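Local coordinates for protein succinate--CoA ligase subunit alpha (Campylobacter jejuni, PDB 6MEL) that forms the alpha subunit of a two-chain CoA ligase, combining a Rossmann-type CoA-binding domain with a CoA-ligase domain, at residues S154-L157 with T158-A161; S193-Q196 with K197-E200; V274-P277 with A278-G281; G281-I284 with Q285-G289. All coordinates share one frame; numbering follows the deposited sequence.

Overall arrangement
All four contacts are local, each spanning a helix end or a turn, and they follow one another along the chain in numerical order. Contact 1 opens helix 156-167, contact 2 closes helix 188-197, and contacts 3 and 4 run together at Gly281 to start and finish helix 280-288. Contacts 1 and 3 have centres about 12 Å apart and touch where Ala161 packs on Ile280; contact 2 stands apart, its centre about 19 to 24 Å from the other three. The helices belong to the part of the fold built on the mixed sheet that includes strands 148-152, 203-209 and 230-235. Contacts 1, 3 and 4 also reach the partner protein chain.

Contact 1. Residues S154-L157 with T158-A161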
loop_
_atom_site.group_PDB
_atom_site.type_symbol
_atom_site.label_atom_id
_atom_site.label_comp_id
_atom_site.label_asym_id
_atom_site.label_seq_id
_atom_site.Cartn_x
_atom_site.Cartn_y
_atom_site.Cartn_z
ATOM N N SER A 154 -2.298 -11.036 3.494
ATOM C CA SER A 154 -1.212 -11.366 2.552
ATOM C C SER A 154 -1.474 -12.647 1.745
ATOM O O SER A 154 -2.513 -13.323 1.902
ATOM C CB SER A 154 0.143 -11.363 3.198
ATOM O OG SER A 154 0.104 -11.653 4.544
ATOM N N GLY A 155 -0.546 -12.902 0.806
ATOM C CA GLY A 155 -0.568 -14.080 -0.067
ATOM C C GLY A 155 0.310 -15.215 0.464
ATOM O O GLY A 155 -0.151 -16.119 1.204
ATOM N N THR A 156 1.600 -15.178 0.122
ATOM C CA THR A 156 2.515 -16.273 0.479
ATOM C C THR A 156 2.601 -16.501 1.994
ATOM O O THR A 156 2.786 -17.640 2.427
ATOM C CB THR A 156 3.902 -16.042 -0.143
ATOM O OG1 THR A 156 4.396 -14.761 0.234
ATOM C CG2 THR A 156 3.807 -16.157 -1.651
ATOM N N LEU A 157 2.511 -15.454 2.814
ATOM C CA LEU A 157 2.565 -15.648 4.264
ATOM C C LEU A 157 1.362 -16.487 4.746
ATOM O O LEU A 157 1.448 -17.221 5.697
ATOM C CB LEU A 157 2.622 -14.289 4.954
ATOM C CG LEU A 157 2.609 -14.287 6.477
ATOM C CD1 LEU A 157 3.781 -15.063 7.068
ATOM C CD2 LEU A 157 2.631 -12.863 6.974
ATOM N N THR A 158 0.234 -16.384 4.067
ATOM C CA THR A 158 -0.920 -17.210 4.344
ATOM C C THR A 158 -0.607 -18.702 4.106
ATOM O O THR A 158 -1.038 -19.578 4.857
ATOM C CB THR A 158 -2.104 -16.787 3.462
ATOM O OG1 THR A 158 -2.362 -15.382 3.523
ATOM C CG2 THR A 158 -3.348 -17.556 3.824
ATOM N N TYR A 159 0.156 -18.990 3.049
ATOM C CA TYR A 159 0.484 -20.369 2.678
ATOM C C TYR A 159 1.464 -20.908 3.718
ATOM O O TYR A 159 1.372 -22.058 4.133
ATOM C CB TYR A 159 1.057 -20.453 1.245
ATOM C CG TYR A 159 0.316 -19.659 0.184
ATOM C CD1 TYR A 159 -1.026 -19.332 0.312
ATOM C CD2 TYR A 159 0.976 -19.176 -0.930
ATOM C CE1 TYR A 159 -1.683 -18.551 -0.636
ATOM C CE2 TYR A 159 0.337 -18.400 -1.888
ATOM C CZ TYR A 159 -0.993 -18.057 -1.733
ATOM O OH TYR A 159 -1.621 -17.298 -2.688
ATOM N N GLU A 160 2.429 -20.061 4.102
ATOM C CA GLU A 160 3.391 -20.389 5.152
ATOM C C GLU A 160 2.621 -20.769 6.429
ATOM O O GLU A 160 2.946 -21.769 7.075
ATOM C CB GLU A 160 4.345 -19.222 5.400
ATOM C CG GLU A 160 5.270 -19.377 6.587
ATOM C CD GLU A 160 6.212 -20.568 6.545
ATOM O OE1 GLU A 160 6.654 -20.922 5.434
ATOM O OE2 GLU A 160 6.477 -21.173 7.632
ATOM N N ALA A 161 1.627 -19.961 6.823
ATOM C CA ALA A 161 0.844 -20.233 8.057
ATOM C C ALA A 161 0.053 -21.537 7.898
ATOM O O ALA A 161 0.089 -22.413 8.787
ATOM C CB ALA A 161 -0.055 -19.072 8.382
#
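Thr158 reaches back over the first turn of helix 156-167 to Ser154, and its hydroxyl makes the shortest hydrogen bond between 154-157 and 158-161: OG1 donates to Ser154 O at 2.6 Å. A chi1 of -51° keeps OG1 beside its own backbone N, directed at the start of the helix. The hydroxyl stands above the carbonyl plane of Ser154, off its lone pairs, and is also hydrogen-bonded to Ser152 OG at the end of strand 148-152.

Among the backbone bonds, regular helical geometry sets in at Thr156. Glu160 N donates to Thr156 O at 3.0 Å with a nearly straight N-H...O angle of 167°, and Ala161 N meets Leu157 O at 3.0 Å. The carbonyl of Gly155, the N-cap residue, receives only weak bonds, from Thr158 N at 2.9 Å and from Tyr159 N.

The Tyr159 ring lies against the backbone of the turn. Gly155 O sits 3.3 Å above the ring plane, over its centre, while Thr156 N lies over the same face nearer the rim. Thr156 CG2 approaches Tyr159 CE2 at 4.1 Å, the two side chains crossing at a slant. Tyr159 also packs on Pro139 and Phe143.

This is the strand-to-helix junction of the beta-alpha-beta unit 148-177. Outside the turn, Thr156 OG1 bonds to the backbone of the partner protein chain, and a basic side chain of that chain pairs with Glu160 OE1. A citric acid molecule, probably from the crystallisation liquor, lies about 4 Å from the Thr156 side chain. The Thr158 hydroxyl, gripped by both Ser154 O and Ser152 OG, ties the helix start to the strand end.

Contact 2. Residues S193-Q196 with K197-E200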
loop_
_atom_site.group_PDB
_atom_site.type_symbol
_atom_site.label_atom_id
_atom_site.label_comp_id
_atom_site.label_asym_id
_atom_site.label_seq_id
_atom_site.Cartn_x
_atom_site.Cartn_y
_atom_site.Cartn_z
ATOM N N SER A 193 -16.992 -13.553 12.609
ATOM C CA SER A 193 -18.401 -13.921 12.890
ATOM C C SER A 193 -18.835 -15.150 12.094
ATOM O O SER A 193 -19.539 -15.982 12.626
ATOM C CB SER A 193 -19.369 -12.803 12.616
ATOM O OG SER A 193 -18.967 -11.659 13.333
ATOM N N GLU A 194 -18.489 -15.221 10.800
ATOM C CA GLU A 194 -18.787 -16.427 10.006
ATOM C C GLU A 194 -18.156 -17.668 10.650
ATOM O O GLU A 194 -18.803 -18.704 10.722
ATOM C CB GLU A 194 -18.289 -16.289 8.569
ATOM C CG GLU A 194 -19.127 -15.321 7.765
ATOM C CD GLU A 194 -20.455 -15.884 7.274
ATOM O OE1 GLU A 194 -20.656 -17.135 7.263
ATOM O OE2 GLU A 194 -21.255 -15.075 6.860
ATOM N N PHE A 195 -16.889 -17.567 11.055
ATOM C CA PHE A 195 -16.141 -18.717 11.605
ATOM C C PHE A 195 -16.730 -19.149 12.963
ATOM O O PHE A 195 -16.750 -20.319 13.297
ATOM C CB PHE A 195 -14.644 -18.423 11.730
ATOM C CG PHE A 195 -13.851 -18.545 10.447
ATOM C CD1 PHE A 195 -13.885 -19.714 9.698
ATOM C CD2 PHE A 195 -13.082 -17.503 9.982
ATOM C CE1 PHE A 195 -13.160 -19.830 8.525
ATOM C CE2 PHE A 195 -12.348 -17.627 8.811
ATOM C CZ PHE A 195 -12.401 -18.778 8.077
ATOM N N GLN A 196 -17.208 -18.192 13.739
ATOM C CA GLN A 196 -17.800 -18.458 15.035
ATOM C C GLN A 196 -19.073 -19.303 14.839
ATOM O O GLN A 196 -19.330 -20.186 15.618
ATOM C CB GLN A 196 -18.105 -17.136 15.741
ATOM C CG GLN A 196 -18.821 -17.268 17.090
ATOM C CD GLN A 196 -17.938 -17.933 18.119
ATOM O OE1 GLN A 196 -16.769 -17.597 18.276
ATOM N NE2 GLN A 196 -18.483 -18.914 18.819
ATOM N N LYS A 197 -19.825 -19.037 13.775
ATOM C CA LYS A 197 -21.053 -19.794 13.433
ATOM C C LYS A 197 -20.762 -21.116 12.704
ATOM O O LYS A 197 -21.661 -21.852 12.506
ATOM C CB LYS A 197 -21.946 -18.989 12.483
ATOM C CG LYS A 197 -22.530 -17.700 13.050
ATOM C CD LYS A 197 -23.605 -17.130 12.147
ATOM C CE LYS A 197 -23.102 -16.037 11.232
ATOM N NZ LYS A 197 -23.191 -14.723 11.918
ATOM N N ASP A 198 -19.541 -21.344 12.203
ATOM C CA ASP A 198 -19.195 -22.533 11.444
ATOM C C ASP A 198 -18.743 -23.608 12.441
ATOM O O ASP A 198 -17.663 -23.495 13.083
ATOM C CB ASP A 198 -18.096 -22.229 10.409
ATOM C CG ASP A 198 -17.493 -23.482 9.798
ATOM O OD1 ASP A 198 -18.207 -24.472 9.813
ATOM O OD2 ASP A 198 -16.315 -23.458 9.326
ATOM N N ASP A 199 -19.554 -24.663 12.572
ATOM C CA ASP A 199 -19.270 -25.757 13.510
ATOM C C ASP A 199 -17.978 -26.500 13.150
ATOM O O ASP A 199 -17.390 -27.024 14.011
ATOM C CB ASP A 199 -20.420 -26.766 13.591
ATOM C CG ASP A 199 -21.637 -26.246 14.329
ATOM O OD1 ASP A 199 -21.541 -25.163 14.941
ATOM O OD2 ASP A 199 -22.685 -26.921 14.263
ATOM N N GLU A 200 -17.546 -26.511 11.880
ATOM C CA GLU A 200 -16.316 -27.208 11.494
ATOM C C GLU A 200 -15.082 -26.409 11.933
ATOM O O GLU A 200 -13.991 -26.933 11.883
ATOM C CB GLU A 200 -16.246 -27.452 9.979
ATOM C CG GLU A 200 -17.516 -28.076 9.377
ATOM C CD GLU A 200 -17.951 -29.321 10.134
ATOM O OE1 GLU A 200 -17.109 -30.227 10.230
ATOM O OE2 GLU A 200 -19.085 -29.350 10.709
HETATM O O HOH W 1 -19.846 -23.007 15.759
#
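Lys197 meets Ser193 near the C-terminal end of helix 188-197, and an Asx turn at Asp198 then carries the chain toward strand 203-209. Lys197 N donates to Ser193 O at 3.3 Å, with an N-H...O angle of 150°, and shares its hydrogen weakly with Glu194 O. Asp198 N makes another weak bond, to Phe195 O.

The lysine side chain folds back along the same turn. Its CG lies 3.5 Å from Ser193 O, and the bend at chi3 (-98°) brings CE to 3.8 Å from that oxygen. A further bend at chi4 turns NZ, which nevertheless stays 5.4 Å from Glu194 OE2, too far for the charged atoms to be in contact.

Asp198 divides its carboxylate between two tasks. OD1 accepts from Glu200 N at 3.0 Å, and this bond to the backbone N two residues on makes the Asx turn. The donor stands well above the carboxylate plane. OD2 comes near the plane of the Phe195 ring, at its edge, 4.5 Å from Phe195 CD1.

Farther out, OD2 is held by Thr201 OG1 and by Ser2 N near the chain start. Lys228 NZ bonds to both Phe195 O and Gln196 O, and Ser227 N donates to Gln196 OE1. On the exposed side a single water donates to Gln196 O at 2.9 Å and to Asp199 OD1 at 2.9 Å.

Contact 3. Residues V274-P277 with A278-G281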
loop_
_atom_site.group_PDB
_atom_site.type_symbol
_atom_site.label_atom_id
_atom_site.label_comp_id
_atom_site.label_asym_id
_atom_site.label_seq_id
_atom_site.Cartn_x
_atom_site.Cartn_y
_atom_site.Cartn_z
ATOM N N VAL A 274 1.423 -14.079 18.444
ATOM C CA VAL A 274 2.697 -14.760 18.176
ATOM C C VAL A 274 3.695 -13.728 17.667
ATOM O O VAL A 274 3.358 -12.984 16.714
ATOM C CB VAL A 274 2.424 -15.869 17.135
ATOM C CG1 VAL A 274 3.677 -16.444 16.537
ATOM C CG2 VAL A 274 1.595 -16.975 17.761
ATOM N N ASP A 275 4.916 -13.724 18.226
ATOM C CA ASP A 275 5.944 -12.773 17.851
ATOM C C ASP A 275 6.686 -13.261 16.610
ATOM O O ASP A 275 6.959 -12.481 15.701
ATOM C CB ASP A 275 6.931 -12.501 18.993
ATOM C CG ASP A 275 6.283 -11.742 20.143
ATOM O OD1 ASP A 275 5.441 -10.826 19.889
ATOM O OD2 ASP A 275 6.564 -12.099 21.283
ATOM N N SER A 276 7.035 -14.549 16.571
ATOM C CA SER A 276 7.823 -15.081 15.472
ATOM C C SER A 276 6.875 -15.691 14.461
ATOM O O SER A 276 6.066 -16.538 14.830
ATOM C CB SER A 276 8.821 -16.136 15.906
ATOM O OG SER A 276 9.261 -16.896 14.777
ATOM N N PRO A 277 6.984 -15.364 13.160
ATOM C CA PRO A 277 6.087 -15.951 12.178
ATOM C C PRO A 277 6.301 -17.454 11.965
ATOM O O PRO A 277 5.518 -18.099 11.272
ATOM C CB PRO A 277 6.458 -15.179 10.910
ATOM C CG PRO A 277 7.921 -14.917 11.089
ATOM C CD PRO A 277 8.000 -14.489 12.540
ATOM N N ALA A 278 7.389 -17.988 12.520
ATOM C CA ALA A 278 7.685 -19.416 12.391
ATOM C C ALA A 278 6.814 -20.246 13.319
ATOM O O ALA A 278 6.743 -21.428 13.093
ATOM C CB ALA A 278 9.134 -19.702 12.691
ATOM N N LEU A 279 6.170 -19.615 14.316
ATOM C CA LEU A 279 5.545 -20.337 15.438
ATOM C C LEU A 279 4.005 -20.252 15.451
ATOM O O LEU A 279 3.374 -20.510 16.485
ATOM C CB LEU A 279 6.149 -19.768 16.719
ATOM C CG LEU A 279 7.673 -19.822 16.815
ATOM C CD1 LEU A 279 8.120 -19.431 18.229
ATOM C CD2 LEU A 279 8.221 -21.207 16.477
ATOM N N ILE A 280 3.381 -19.966 14.294
ATOM C CA ILE A 280 1.932 -19.916 14.191
ATOM C C ILE A 280 1.335 -21.321 14.381
ATOM O O ILE A 280 0.326 -21.477 15.100
ATOM C CB ILE A 280 1.499 -19.275 12.859
ATOM C CG1 ILE A 280 1.975 -17.820 12.767
ATOM C CG2 ILE A 280 -0.009 -19.364 12.646
ATOM C CD1 ILE A 280 1.872 -17.238 11.353
ATOM N N GLY A 281 1.886 -22.315 13.674
ATOM C CA GLY A 281 1.470 -23.709 13.846
ATOM C C GLY A 281 1.590 -24.156 15.309
ATOM O O GLY A 281 0.691 -24.753 15.866
#
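Ser276 folds over the residues that follow it, and its side chain has a partner at every step. Its CB packs against Leu279, 4.0 Å from Leu279 CG and slightly farther from Leu279 CD1. A chi1 of 162° turns OG away from the serine's own N and places it beside the carbonyl carbon, on the side where the chain continues. There OG accepts from Ala278 N at 3.1 Å, with an N-H...O angle of 154°, and also lies 3.5 Å from Ala278 CB.

The bond from OG to the backbone N two residues on makes this an ST turn. It is superposed on a type I beta turn, Ser276 to Leu279, whose closing bond runs from Leu279 N to Ser276 O at 3.1 Å. That bond is straight at hydrogen (164°), although the donor stands above the carbonyl plane. Leu279 is also the N-cap of helix 280-288, which the double turn joins to strand 272-273.

Beneath the turn, Val274 CG1 packs on Leu279 CB at 4.1 Å and, more loosely, on Ile280 CG1 at 4.4 Å. Ile280 continues inward to Phe233, Ile207 and Ala161, whereas Leu279 packs on an aromatic side chain of the partner protein chain. Pro277 O lies 3.7 Å from Ile280 CD1 and accepts a hydrogen bond from Gln164 NE2, while OE1 of that amide takes one from Gly281 N.

Contact 4. Residues G281-I284 with Q285-G289; sequences GEEI and QKILG
Glu283 and Lys286 meet through the way their chains bend: Glu283 CG starts anti to its N (chi1 -163°), and a turn at chi2 (69°) swings the carboxylate round, while the lysine, bent at chi3 and chi4, comes across it. The result is a salt bridge, Lys286 NZ to Glu283 OE1 at 2.9 Å. The ammonium approaches from the syn side, tilted somewhat out of the carboxylate plane.

Flanking this pair, Gln285 OE1 lies 4.1 Å from Glu282 CG, with the amide and carboxylate planes at right angles. Ile284 and Leu288 run side by side and point the same way, Ile284 CG2 touching Leu288 CD1 at 3.9 Å.

The backbone gives regular alpha-helical geometry up to the end of helix 280-288. Lys286 N donates to Glu282 O at 2.9 Å, and Leu288 N to Ile284 O at 2.8 Å with an N-H...O angle of 161°. Gly289 N still bonds to Gln285 O at 2.8 Å, but the residue has positive phi and takes the chain out of the helix.

Ile284 and Ile287 face the sheet, packing on Val231 of strand 230-235, and Ile284 also on Val205. The charges are thus handled separately: Glu283 packs along the sheet's edge, on Val231 and His272, while its carboxylate is paired within the helix by Lys286, and Glu282 OE2 forms its salt bridge with a basic side chain of the partner protein chain.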
loop_
_atom_site.group_PDB
_atom_site.type_symbol
_atom_site.label_atom_id
_atom_site.label_comp_id
_atom_site.label_asym_id
_atom_site.label_seq_id
_atom_site.Cartn_x
_atom_site.Cartn_y
_atom_site.Cartn_z
ATOM N N GLY A 281 1.886 -22.315 13.674
ATOM C CA GLY A 281 1.470 -23.709 13.846
ATOM C C GLY A 281 1.590 -24.156 15.309
ATOM O O GLY A 281 0.691 -24.753 15.866
ATOM N N GLU A 282 2.716 -23.829 15.935
ATOM C CA GLU A 282 2.943 -24.215 17.306
ATOM C C GLU A 282 1.873 -23.606 18.214
ATOM O O GLU A 282 1.466 -24.253 19.181
ATOM C CB GLU A 282 4.323 -23.795 17.779
ATOM C CG GLU A 282 5.437 -24.669 17.225
ATOM C CD GLU A 282 6.774 -24.411 17.926
ATOM O OE1 GLU A 282 6.755 -23.807 19.015
ATOM O OE2 GLU A 282 7.826 -24.737 17.351
ATOM N N GLU A 283 1.427 -22.371 17.919
ATOM C CA GLU A 283 0.435 -21.737 18.779
ATOM C C GLU A 283 -0.880 -22.509 18.697
ATOM O O GLU A 283 -1.560 -22.733 19.711
ATOM C CB GLU A 283 0.217 -20.264 18.434
ATOM C CG GLU A 283 -0.473 -19.485 19.519
ATOM C CD GLU A 283 0.357 -19.258 20.777
ATOM O OE1 GLU A 283 1.541 -19.612 20.778
ATOM O OE2 GLU A 283 -0.208 -18.782 21.751
ATOM N N ILE A 284 -1.249 -22.917 17.490
ATOM C CA ILE A 284 -2.434 -23.722 17.317
ATOM C C ILE A 284 -2.325 -25.047 18.115
ATOM O O ILE A 284 -3.312 -25.483 18.725
ATOM C CB ILE A 284 -2.707 -23.944 15.822
ATOM C CG1 ILE A 284 -3.302 -22.682 15.151
ATOM C CG2 ILE A 284 -3.583 -25.154 15.595
ATOM C CD1 ILE A 284 -4.666 -22.272 15.626
ATOM N N GLN A 285 -1.170 -25.704 18.087
ATOM C CA GLN A 285 -0.937 -26.935 18.886
ATOM C C GLN A 285 -1.087 -26.666 20.390
ATOM O O GLN A 285 -1.697 -27.453 21.072
ATOM C CB GLN A 285 0.463 -27.483 18.686
ATOM C CG GLN A 285 0.715 -27.973 17.277
ATOM C CD GLN A 285 2.096 -28.568 17.260
ATOM O OE1 GLN A 285 3.056 -27.951 16.813
ATOM N NE2 GLN A 285 2.209 -29.727 17.886
ATOM N N LYS A 286 -0.563 -25.546 20.884
ATOM C CA LYS A 286 -0.779 -25.182 22.273
ATOM C C LYS A 286 -2.263 -25.136 22.599
ATOM O O LYS A 286 -2.677 -25.541 23.692
ATOM C CB LYS A 286 -0.237 -23.798 22.616
ATOM C CG LYS A 286 1.258 -23.716 22.858
ATOM C CD LYS A 286 1.590 -22.432 23.616
ATOM C CE LYS A 286 2.956 -21.859 23.280
ATOM N NZ LYS A 286 2.910 -20.368 23.225
ATOM N N ILE A 287 -3.047 -24.540 21.689
ATOM C CA ILE A 287 -4.427 -24.286 21.969
ATOM C C ILE A 287 -5.212 -25.595 21.885
ATOM O O ILE A 287 -5.984 -25.891 22.766
ATOM C CB ILE A 287 -4.997 -23.204 21.028
ATOM C CG1 ILE A 287 -4.465 -21.809 21.372
ATOM C CG2 ILE A 287 -6.516 -23.226 21.015
ATOM C CD1 ILE A 287 -4.572 -20.845 20.218
ATOM N N LEU A 288 -5.028 -26.349 20.806
ATOM C CA LEU A 288 -5.908 -27.458 20.513
ATOM C C LEU A 288 -5.369 -28.762 21.124
ATOM O O LEU A 288 -6.113 -29.692 21.245
ATOM C CB LEU A 288 -6.036 -27.605 18.999
ATOM C CG LEU A 288 -6.802 -26.491 18.293
ATOM C CD1 LEU A 288 -6.911 -26.815 16.820
ATOM C CD2 LEU A 288 -8.177 -26.281 18.895
ATOM N N GLY A 289 -4.076 -28.810 21.467
ATOM C CA GLY A 289 -3.433 -30.048 21.949
ATOM C C GLY A 289 -2.661 -30.775 20.856
ATOM O O GLY A 289 -2.741 -30.417 19.668
#